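Local coordinates for endo-beta-1,4-mannanase (Alicyclobacillus acidocaldarius, PDB 4CD7), which probably hydrolyses internal beta-1,4-mannosidic linkages in mannans, at residues A[177-182]-A[190-195]. Numbering follows the deposited sequence.
Sequences VTYNCN and RFWDAV. With MAN (alpha-D-mannopyranose), chain C; BMA (beta-D-mannopyranose), chain B.
Strand 177-182 meets the short 3-10 turn 192-194 and its flanks through both side chains and backbone, the chains coming nearest at Thr-178 and Val-195, whose CA atoms lie 5.3 Å apart. Tyr-179 is central. With CG anti to the backbone N (chi1 170°), its ring reaches out from the barrel wall, and Phe-191 sets an edge against one face, CE1 lying 3.9 Å from Tyr-179 CD2, in an edge-to-face pair with planes at 59°. The phenol end is held by Glu-156 and the backbone N of Met-152. Trp-192 comes in by the rim of its six-membered ring: CZ3 lies 3.2 Å from Tyr-179 O, which also accepts a hydrogen bond from Ser-199, and CZ2 is 3.7 Å from Cys-181 SG, a sulfur-aromatic contact in the ring plane. The indole NE1 is bound to Glu-186 O. At the Val-177 end, Val-195 CG1 stands 4.1 Å from Val-177 CG1 and borders the buried Tyr-179 N, which has no partner in the model. At the far tip Asn-182 turns to the sugars: OD1 accepts from O6 of the beta-mannose at 2.6 Å, while ND2 donates almost straight (176°) to O3 of the alpha-mannose, 3.0 Å away. With an alanine here, both hydroxyls would probably lose these mates, leaving the linked sugar pair to partners such as His-183 and Glu-151. The chain thus folds back outside the fifth strand of a (beta/alpha)8 TIM barrel, Phe-191 packing between it and helix 159-172, Trp-192 reaching Ile-198 on the sixth, while the fifth strand's C-terminal end reaches the sugar-binding cleft.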
# COMPACT_ATOMS: atom_id res chain seq x y z
N VAL A 177 8.44 1.63 -10.38
CA VAL A 177 7.32 2.49 -10.07
C VAL A 177 6.03 1.68 -10.25
O VAL A 177 5.88 0.99 -11.24
CB VAL A 177 7.27 3.74 -10.98
CG1 VAL A 177 5.99 4.52 -10.79
CG2 VAL A 177 8.49 4.62 -10.72
N THR A 178 5.14 1.77 -9.27
CA THR A 178 3.80 1.23 -9.41
C THR A 178 2.76 2.27 -9.06
O THR A 178 3.07 3.30 -8.47
CB THR A 178 3.62 -0.03 -8.51
OG1 THR A 178 2.41 -0.71 -8.86
CG2 THR A 178 3.61 0.35 -7.01
N TYR A 179 1.54 2.03 -9.50
CA TYR A 179 0.35 2.73 -9.01
C TYR A 179 -0.56 1.62 -8.45
O TYR A 179 -0.76 0.61 -9.11
CB TYR A 179 -0.38 3.53 -10.13
CG TYR A 179 -1.70 4.04 -9.69
CD1 TYR A 179 -1.80 5.14 -8.82
CD2 TYR A 179 -2.89 3.42 -10.09
CE1 TYR A 179 -3.02 5.59 -8.35
CE2 TYR A 179 -4.11 3.90 -9.63
CZ TYR A 179 -4.19 4.98 -8.78
OH TYR A 179 -5.43 5.40 -8.30
N ASN A 180 -1.13 1.88 -7.27
CA ASN A 180 -1.97 1.00 -6.48
C ASN A 180 -3.45 1.44 -6.63
O ASN A 180 -3.93 2.39 -6.01
CB ASN A 180 -1.42 1.09 -5.03
CG ASN A 180 -2.24 0.41 -3.93
OD1 ASN A 180 -1.84 0.52 -2.75
ND2 ASN A 180 -3.33 -0.28 -4.26
N CYS A 181 -4.19 0.74 -7.49
CA CYS A 181 -5.63 1.03 -7.68
C CYS A 181 -6.45 0.27 -6.65
O CYS A 181 -5.93 -0.65 -5.99
CB CYS A 181 -6.10 0.69 -9.10
SG CYS A 181 -6.22 -1.07 -9.47
N ASN A 182 -7.71 0.65 -6.50
CA ASN A 182 -8.61 -0.06 -5.59
C ASN A 182 -9.04 -1.38 -6.23
O ASN A 182 -9.03 -1.52 -7.45
CB ASN A 182 -9.84 0.79 -5.24
CG ASN A 182 -10.50 0.33 -3.96
OD1 ASN A 182 -9.85 -0.23 -3.08
ND2 ASN A 182 -11.83 0.53 -3.85
N ARG A 190 -6.38 3.61 -17.04
CA ARG A 190 -5.99 3.84 -18.43
C ARG A 190 -4.49 3.99 -18.64
O ARG A 190 -4.02 4.02 -19.80
CB ARG A 190 -6.70 5.09 -18.97
CG ARG A 190 -8.23 4.95 -19.04
CD ARG A 190 -8.80 6.22 -19.62
NE ARG A 190 -8.16 6.43 -20.92
CZ ARG A 190 -8.67 6.06 -22.09
NH1 ARG A 190 -9.88 5.53 -22.16
NH2 ARG A 190 -7.96 6.28 -23.20
N PHE A 191 -3.73 4.09 -17.54
CA PHE A 191 -2.30 4.48 -17.62
C PHE A 191 -1.35 3.41 -17.12
O PHE A 191 -0.24 3.73 -16.73
CB PHE A 191 -2.04 5.84 -16.94
CG PHE A 191 -2.61 6.00 -15.53
CD1 PHE A 191 -1.86 5.64 -14.41
CD2 PHE A 191 -3.87 6.53 -15.34
CE1 PHE A 191 -2.39 5.80 -13.12
CE2 PHE A 191 -4.40 6.70 -14.06
CZ PHE A 191 -3.65 6.35 -12.96
N TRP A 192 -1.73 2.13 -17.18
CA TRP A 192 -0.81 1.08 -16.74
C TRP A 192 0.48 1.06 -17.55
O TRP A 192 1.53 0.64 -17.05
CB TRP A 192 -1.46 -0.31 -16.75
CG TRP A 192 -2.54 -0.55 -15.76
CD1 TRP A 192 -3.77 -1.06 -16.02
CD2 TRP A 192 -2.48 -0.34 -14.34
NE1 TRP A 192 -4.48 -1.22 -14.86
CE2 TRP A 192 -3.73 -0.75 -13.81
CE3 TRP A 192 -1.49 0.15 -13.46
CZ2 TRP A 192 -4.02 -0.65 -12.45
CZ3 TRP A 192 -1.77 0.21 -12.09
CH2 TRP A 192 -3.02 -0.19 -11.59
N ASP A 193 0.43 1.49 -18.81
CA ASP A 193 1.66 1.54 -19.63
C ASP A 193 2.75 2.48 -19.03
O ASP A 193 3.92 2.33 -19.33
CB ASP A 193 1.35 1.98 -21.05
CG ASP A 193 0.72 3.37 -21.09
OD1 ASP A 193 -0.45 3.52 -20.66
OD2 ASP A 193 1.41 4.32 -21.50
N ALA A 194 2.34 3.41 -18.17
CA ALA A 194 3.24 4.43 -17.63
C ALA A 194 3.96 3.99 -16.34
O ALA A 194 4.84 4.72 -15.86
CB ALA A 194 2.48 5.72 -17.41
N VAL A 195 3.61 2.82 -15.80
CA VAL A 195 4.25 2.27 -14.61
C VAL A 195 4.90 0.91 -14.92
O VAL A 195 4.68 0.34 -16.00
CB VAL A 195 3.29 2.19 -13.40
CG1 VAL A 195 2.71 3.54 -13.09
CG2 VAL A 195 2.15 1.21 -13.64
C1 MAN C . -16.86 -0.29 -1.97
C2 MAN C . -15.41 -0.40 -2.38
C3 MAN C . -14.60 -0.15 -1.11
C4 MAN C . -14.93 1.24 -0.56
C5 MAN C . -16.45 1.53 -0.48
C6 MAN C . -16.69 3.03 -0.35
O1 MAN C . -17.48 -1.49 -1.53
O2 MAN C . -15.09 0.55 -3.40
O3 MAN C . -13.22 -0.28 -1.35
O4 MAN C . -14.42 1.36 0.75
O5 MAN C . -17.21 1.04 -1.59
O6 MAN C . -17.65 3.22 0.66
C1 BMA B . -13.07 1.79 0.85
C2 BMA B . -12.88 2.49 2.20
C3 BMA B . -11.43 2.92 2.35
C4 BMA B . -10.47 1.78 2.03
C5 BMA B . -10.80 1.09 0.72
C6 BMA B . -9.94 -0.14 0.51
O2 BMA B . -13.25 1.63 3.29
O3 BMA B . -11.13 3.42 3.66
O4 BMA B . -9.16 2.34 1.91
O5 BMA B . -12.16 0.69 0.71
O6 BMA B . -10.42 -0.89 -0.61